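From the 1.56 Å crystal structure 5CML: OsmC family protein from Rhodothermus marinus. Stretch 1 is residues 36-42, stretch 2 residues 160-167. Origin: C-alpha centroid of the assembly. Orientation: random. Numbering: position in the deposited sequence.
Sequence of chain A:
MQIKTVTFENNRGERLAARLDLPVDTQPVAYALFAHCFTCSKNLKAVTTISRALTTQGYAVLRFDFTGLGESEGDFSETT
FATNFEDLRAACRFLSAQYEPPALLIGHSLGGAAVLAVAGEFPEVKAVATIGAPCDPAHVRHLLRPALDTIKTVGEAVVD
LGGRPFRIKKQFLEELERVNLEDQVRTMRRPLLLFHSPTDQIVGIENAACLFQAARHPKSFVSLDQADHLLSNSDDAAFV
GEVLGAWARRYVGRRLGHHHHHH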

# COMPACT_ATOMS: atom_id res chain seq x y z
N HIS A 36 2.61 -2.86 -1.37
CA HIS A 36 2.00 -4.05 -0.79
C HIS A 36 3.02 -5.03 -0.22
O HIS A 36 4.22 -4.95 -0.52
N CYS A 37 2.51 -5.97 0.58
CA CYS A 37 3.36 -6.98 1.20
C CYS A 37 2.94 -8.39 0.79
O CYS A 37 3.19 -9.35 1.51
N PHE A 38 2.30 -8.53 -0.38
CA PHE A 38 1.80 -9.85 -0.78
C PHE A 38 2.94 -10.78 -1.20
O PHE A 38 2.74 -11.98 -1.31
N THR A 39 4.12 -10.22 -1.39
CA THR A 39 5.30 -11.03 -1.70
C THR A 39 5.66 -11.98 -0.55
O THR A 39 6.39 -12.94 -0.75
N CYS A 40 5.11 -11.72 0.64
CA CYS A 40 5.23 -12.61 1.81
C CYS A 40 4.54 -13.96 1.61
O CYS A 40 4.85 -14.92 2.31
N SER A 41 3.60 -14.01 0.67
CA SER A 41 2.88 -15.25 0.38
C SER A 41 3.67 -16.22 -0.49
O SER A 41 4.74 -15.90 -0.97
N LYS A 42 3.10 -17.40 -0.71
CA LYS A 42 3.73 -18.41 -1.55
C LYS A 42 3.71 -18.02 -3.03
O LYS A 42 4.49 -18.55 -3.83
N ASP A 160 7.57 -9.93 10.37
CA ASP A 160 6.86 -11.19 10.26
C ASP A 160 5.37 -10.91 10.08
O ASP A 160 4.72 -10.37 10.98
N LEU A 161 4.85 -11.20 8.88
CA LEU A 161 3.42 -11.07 8.59
C LEU A 161 2.76 -12.44 8.42
O LEU A 161 1.68 -12.55 7.83
N GLY A 162 3.42 -13.47 8.92
CA GLY A 162 2.86 -14.81 8.91
C GLY A 162 3.22 -15.61 7.68
O GLY A 162 2.75 -16.74 7.52
N GLY A 163 4.03 -15.02 6.80
CA GLY A 163 4.54 -15.72 5.64
C GLY A 163 6.06 -15.65 5.62
O GLY A 163 6.72 -15.87 6.64
N ARG A 164 6.62 -15.32 4.46
CA ARG A 164 8.06 -15.17 4.32
C ARG A 164 8.46 -13.89 5.07
O ARG A 164 7.91 -12.82 4.80
N PRO A 165 9.40 -13.98 6.03
CA PRO A 165 9.80 -12.76 6.71
C PRO A 165 10.67 -11.86 5.83
O PRO A 165 11.21 -12.33 4.83
N PHE A 166 10.82 -10.59 6.21
CA PHE A 166 11.62 -9.68 5.40
C PHE A 166 12.24 -8.58 6.24
O PHE A 166 11.92 -8.43 7.41
N ARG A 167 13.15 -7.83 5.62
CA ARG A 167 13.83 -6.73 6.30
C ARG A 167 13.28 -5.38 5.87
O ARG A 167 12.88 -5.23 4.72

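The two stretches, whose touching residues lie at least 121 positions apart in sequence, meet around Cys40, whose CA lies 4.6 Å from the CA of Arg164. A main-chain hydrogen bond joins them: Arg164 N donates to Cys40 O at 2.8 Å with an almost straight angle of 175°. The same carbonyl oxygen also receives a CA-H...O contact from Gly163, whose CA lies 3.4 Å from Cys40 O. Glycine suits this place, because an ideal CB on Gly163 would point toward the other stretch and sit 2.2 Å from Cys40 O, a clash. The 3-10 turn that presents this carbonyl is held by Cys40 N bonding to Cys37 O at 3.2 Å and Ser41 N to Phe38 O at 3.0 Å.

Beside this polar link lies a buried apolar cluster of two cysteines, a leucine and a phenylalanine. Leu161 (m, t) and Cys37 (m) both point toward the opposing stretch, and Leu161 CD1 reaches 3.5 Å from Cys37 CB and 3.9 Å from Cys40 SG. Cys40, also m, leaves its backbone sideways, yet its SG comes within 3.3 Å of Phe166 CE1. Phe166, a p rotamer with chi2 near -88°, points toward stretch 1 and meets both sulfurs obliquely: Cys40 SG is 4.4 Å and Cys37 SG 5.3 Å from the centroid of the Phe166 ring. Small, polarizable thiols fit such a pocket, filling space against the ring and the leucine methyl without demanding strong polar partners.

Arg164 covers the exposed flank. Its m, t, p chain suits this border, as the aliphatic part can pack while the charged end stays near polar atoms. Arg164 CD lies 3.7 Å from Ser41 O, and the guanidinium carries Thr39 O over one face. Although Thr39 O is 3.0 Å from Arg164 NH1, the poor angle rules out a hydrogen bond.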

# COMPACT_ATOMS: atom_id res chain seq x y z
CB HIS A 36 1.18 -4.77 -1.86
CG HIS A 36 2.03 -5.41 -2.90
ND1 HIS A 36 2.52 -6.69 -2.77
CD2 HIS A 36 2.54 -4.92 -4.06
CE1 HIS A 36 3.27 -6.97 -3.82
NE2 HIS A 36 3.30 -5.91 -4.61
CB CYS A 37 3.31 -6.84 2.72
SG CYS A 37 3.97 -5.22 3.29
CB PHE A 38 0.79 -9.73 -1.91
CG PHE A 38 -0.48 -9.10 -1.49
CD1 PHE A 38 -1.32 -9.76 -0.61
CD2 PHE A 38 -0.83 -7.85 -1.94
CE1 PHE A 38 -2.50 -9.18 -0.20
CE2 PHE A 38 -2.00 -7.26 -1.52
CZ PHE A 38 -2.84 -7.92 -0.66
CB THR A 39 6.49 -10.11 -2.03
OG1 THR A 39 6.02 -9.02 -2.83
CG2 THR A 39 7.53 -10.86 -2.81
CB CYS A 40 4.64 -11.94 3.07
SG CYS A 40 5.62 -10.54 3.65
CB SER A 41 1.56 -14.95 -0.32
OG SER A 41 0.70 -14.20 0.50
CB LYS A 42 3.02 -19.76 -1.35
CG LYS A 42 1.56 -19.77 -1.81
CD LYS A 42 0.77 -20.89 -1.13
CE LYS A 42 0.44 -20.53 0.32
NZ LYS A 42 -0.53 -21.47 0.94
CB ASP A 160 7.13 -12.04 11.50
CG ASP A 160 6.40 -13.37 11.51
OD1 ASP A 160 5.81 -13.79 10.48
OD2 ASP A 160 6.44 -14.02 12.57
CB LEU A 161 3.20 -10.25 7.32
CG LEU A 161 3.85 -8.86 7.27
CD1 LEU A 161 3.48 -8.28 5.94
CD2 LEU A 161 3.35 -8.00 8.42
CB ARG A 164 8.47 -15.08 2.86
CG ARG A 164 8.24 -16.35 2.04
CD ARG A 164 8.07 -16.04 0.55
NE ARG A 164 9.17 -15.24 0.02
CZ ARG A 164 9.21 -14.72 -1.21
NH1 ARG A 164 8.20 -14.90 -2.05
NH2 ARG A 164 10.27 -14.03 -1.60
CB PRO A 165 10.59 -13.27 7.93
CG PRO A 165 11.09 -14.60 7.52
CD PRO A 165 10.08 -15.17 6.58
CB PHE A 166 10.77 -9.07 4.26
CG PHE A 166 9.57 -8.27 4.72
CD1 PHE A 166 8.35 -8.89 4.95
CD2 PHE A 166 9.65 -6.88 4.86
CE1 PHE A 166 7.24 -8.16 5.33
CE2 PHE A 166 8.53 -6.14 5.24
CZ PHE A 166 7.33 -6.78 5.49
CB ARG A 167 15.33 -6.74 6.00
CG ARG A 167 16.03 -8.05 6.26
CD ARG A 167 17.33 -8.11 5.46
NE ARG A 167 18.37 -7.32 6.11
CZ ARG A 167 19.02 -7.70 7.21
NH1 ARG A 167 18.72 -8.86 7.78
NH2 ARG A 167 19.95 -6.92 7.74